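Local atomic coordinates of halocarboxylic acid dehalogenase DehI (Pseudomonas putida, PDB entry 3BJX), a protein that probably hydrolyses the carbon-halogen bond of 2-haloacids, as a group I alpha-haloacid dehalogenase. Residues L45-V50 and P130-L135. Residues are numbered along the deposited sequence; the frame is centred on the assembly and turned at random.
Sequences LRVPWV and PKYLLL. With SO4 (sulfate ion), chain E.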
# COMPACT_ATOMS: atom_id res chain seq x y z
N LEU A 45 24.67 -0.23 3.69
CA LEU A 45 24.05 0.88 2.97
C LEU A 45 24.71 2.27 3.18
O LEU A 45 24.36 3.21 2.48
CB LEU A 45 22.52 0.91 3.20
CG LEU A 45 21.76 -0.37 2.83
CD1 LEU A 45 20.28 -0.21 2.99
CD2 LEU A 45 22.08 -0.85 1.39
N ARG A 46 25.68 2.37 4.11
CA ARG A 46 26.36 3.66 4.44
C ARG A 46 25.33 4.71 4.85
O ARG A 46 25.24 5.80 4.27
CB ARG A 46 27.25 4.21 3.29
CG ARG A 46 28.05 3.18 2.48
CD ARG A 46 28.49 3.74 1.12
NE ARG A 46 29.56 4.71 1.30
CZ ARG A 46 29.52 6.00 0.95
NH1 ARG A 46 28.46 6.54 0.35
NH2 ARG A 46 30.59 6.76 1.20
N VAL A 47 24.53 4.34 5.86
CA VAL A 47 23.46 5.18 6.38
C VAL A 47 23.47 5.14 7.91
O VAL A 47 23.84 4.12 8.50
CB VAL A 47 22.05 4.73 5.84
CG1 VAL A 47 21.91 5.00 4.34
CG2 VAL A 47 21.77 3.27 6.16
N PRO A 48 23.06 6.24 8.56
CA PRO A 48 23.07 6.31 10.01
C PRO A 48 21.72 5.98 10.68
O PRO A 48 21.50 6.35 11.85
CB PRO A 48 23.46 7.78 10.25
CG PRO A 48 23.11 8.52 9.00
CD PRO A 48 22.65 7.52 7.97
N TRP A 49 20.82 5.31 9.97
CA TRP A 49 19.57 4.86 10.56
C TRP A 49 19.13 3.55 9.90
O TRP A 49 19.54 3.22 8.78
CB TRP A 49 18.47 5.95 10.47
CG TRP A 49 17.64 5.96 9.21
CD1 TRP A 49 16.33 5.57 9.09
CD2 TRP A 49 18.05 6.39 7.90
NE1 TRP A 49 15.90 5.73 7.79
CE2 TRP A 49 16.93 6.23 7.04
CE3 TRP A 49 19.24 6.90 7.37
CZ2 TRP A 49 16.98 6.56 5.66
CZ3 TRP A 49 19.29 7.23 5.99
CH2 TRP A 49 18.16 7.05 5.16
N VAL A 50 18.30 2.81 10.62
CA VAL A 50 17.57 1.67 10.08
C VAL A 50 16.18 2.16 9.71
O VAL A 50 15.49 2.76 10.55
CB VAL A 50 17.52 0.47 11.09
CG1 VAL A 50 16.53 -0.57 10.64
CG2 VAL A 50 18.91 -0.17 11.22
N PRO A 130 16.44 6.60 -1.30
CA PRO A 130 16.40 5.80 -2.54
C PRO A 130 17.02 4.39 -2.39
O PRO A 130 16.53 3.42 -3.01
CB PRO A 130 17.21 6.63 -3.55
CG PRO A 130 18.01 7.61 -2.73
CD PRO A 130 17.19 7.86 -1.48
N LYS A 131 18.07 4.27 -1.58
CA LYS A 131 18.67 2.93 -1.36
C LYS A 131 17.67 1.99 -0.69
O LYS A 131 17.47 0.85 -1.15
CB LYS A 131 19.97 3.01 -0.55
CG LYS A 131 20.99 3.92 -1.19
CD LYS A 131 22.34 3.81 -0.56
CE LYS A 131 23.15 2.69 -1.19
NZ LYS A 131 24.56 2.68 -0.65
N TYR A 132 17.00 2.49 0.35
CA TYR A 132 15.94 1.75 1.00
C TYR A 132 14.76 1.43 0.11
O TYR A 132 14.14 0.39 0.27
CB TYR A 132 15.45 2.47 2.26
CG TYR A 132 16.30 2.21 3.45
CD1 TYR A 132 16.43 0.92 3.97
CD2 TYR A 132 16.99 3.26 4.08
CE1 TYR A 132 17.24 0.68 5.08
CE2 TYR A 132 17.77 3.03 5.19
CZ TYR A 132 17.91 1.74 5.68
OH TYR A 132 18.68 1.53 6.80
N LEU A 133 14.42 2.33 -0.80
CA LEU A 133 13.38 2.04 -1.80
C LEU A 133 13.71 0.81 -2.65
O LEU A 133 12.81 0.09 -3.07
CB LEU A 133 13.12 3.27 -2.69
CG LEU A 133 12.03 3.21 -3.76
CD1 LEU A 133 10.65 2.77 -3.20
CD2 LEU A 133 11.93 4.55 -4.53
N LEU A 134 14.99 0.55 -2.90
CA LEU A 134 15.42 -0.63 -3.66
C LEU A 134 15.32 -1.89 -2.83
O LEU A 134 14.76 -2.89 -3.28
CB LEU A 134 16.86 -0.48 -4.15
CG LEU A 134 17.09 0.48 -5.29
CD1 LEU A 134 18.56 0.86 -5.29
CD2 LEU A 134 16.62 -0.08 -6.67
N LEU A 135 15.90 -1.85 -1.62
CA LEU A 135 15.78 -2.96 -0.67
C LEU A 135 14.31 -3.41 -0.51
O LEU A 135 13.99 -4.54 -0.83
CB LEU A 135 16.41 -2.61 0.69
CG LEU A 135 16.18 -3.62 1.84
CD1 LEU A 135 16.66 -5.02 1.48
CD2 LEU A 135 16.82 -3.18 3.14
S SO4 E . 12.49 5.84 6.85
O1 SO4 E . 13.43 6.86 6.37
O2 SO4 E . 12.43 4.73 5.89
O3 SO4 E . 12.96 5.34 8.13
O4 SO4 E . 11.14 6.37 7.02
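Leu45 and Lys131 mark the nearest backbone approach, their CA atoms 7.2 Å apart, where the chain leaving helix 32-45 turns at Arg46 (positive phi, 57°) and runs as a loop beside residues 130-135 of helix 112-143. At that spacing side chains make the contact, and two of them reach backbone carbonyls. Lys131 NZ donates to Leu45 O over 3.2 Å, arriving from above the carbonyl plane and not on a lone pair; a bend at chi3 (87°) turns CE and NZ across the oxygen, with CD close by as well. The ammonium has Glu81 as salt-bridge partner and Tyr127 OH as a further bond, so three groups fix it in a buried setting. Farther along the loop, Tyr132 OH gives the shorter bond, 2.7 Å to Trp49 O, in the carbonyl plane and on a lone pair. The phenol ring is wedged between two different surfaces: Leu45 CD1 lies over one face, 4.2 Å from the ring centroid, in a CH-pi contact, while the CE2 edge meets the Trp49 indole face, Tyr132 CE2 lying 3.6 Å from Trp49 CZ2. With planes at 60°, this pair is an offset edge-to-face stack. Val47 CG2 adds an apolar touch near the hydroxyl. Replacing Tyr132 by an alanine would probably leave Trp49 O without its hydroxyl partner and open a gap between Leu45 and the indole. Trp49 NE1 donates a hydrogen bond to O3 of a sulfate (3.0 Å), probably from the crystallisation liquor, which Ser203 OG and Phe52 N also bind; O3 lies near the indole plane at the ring edge, and a second bond, to O1, is weak. The arrangement is thus buried loop-on-helix packing in an all-helical fold, with the tyrosine holding, by hydroxyl and ring edge, a tryptophan that binds this sulfate.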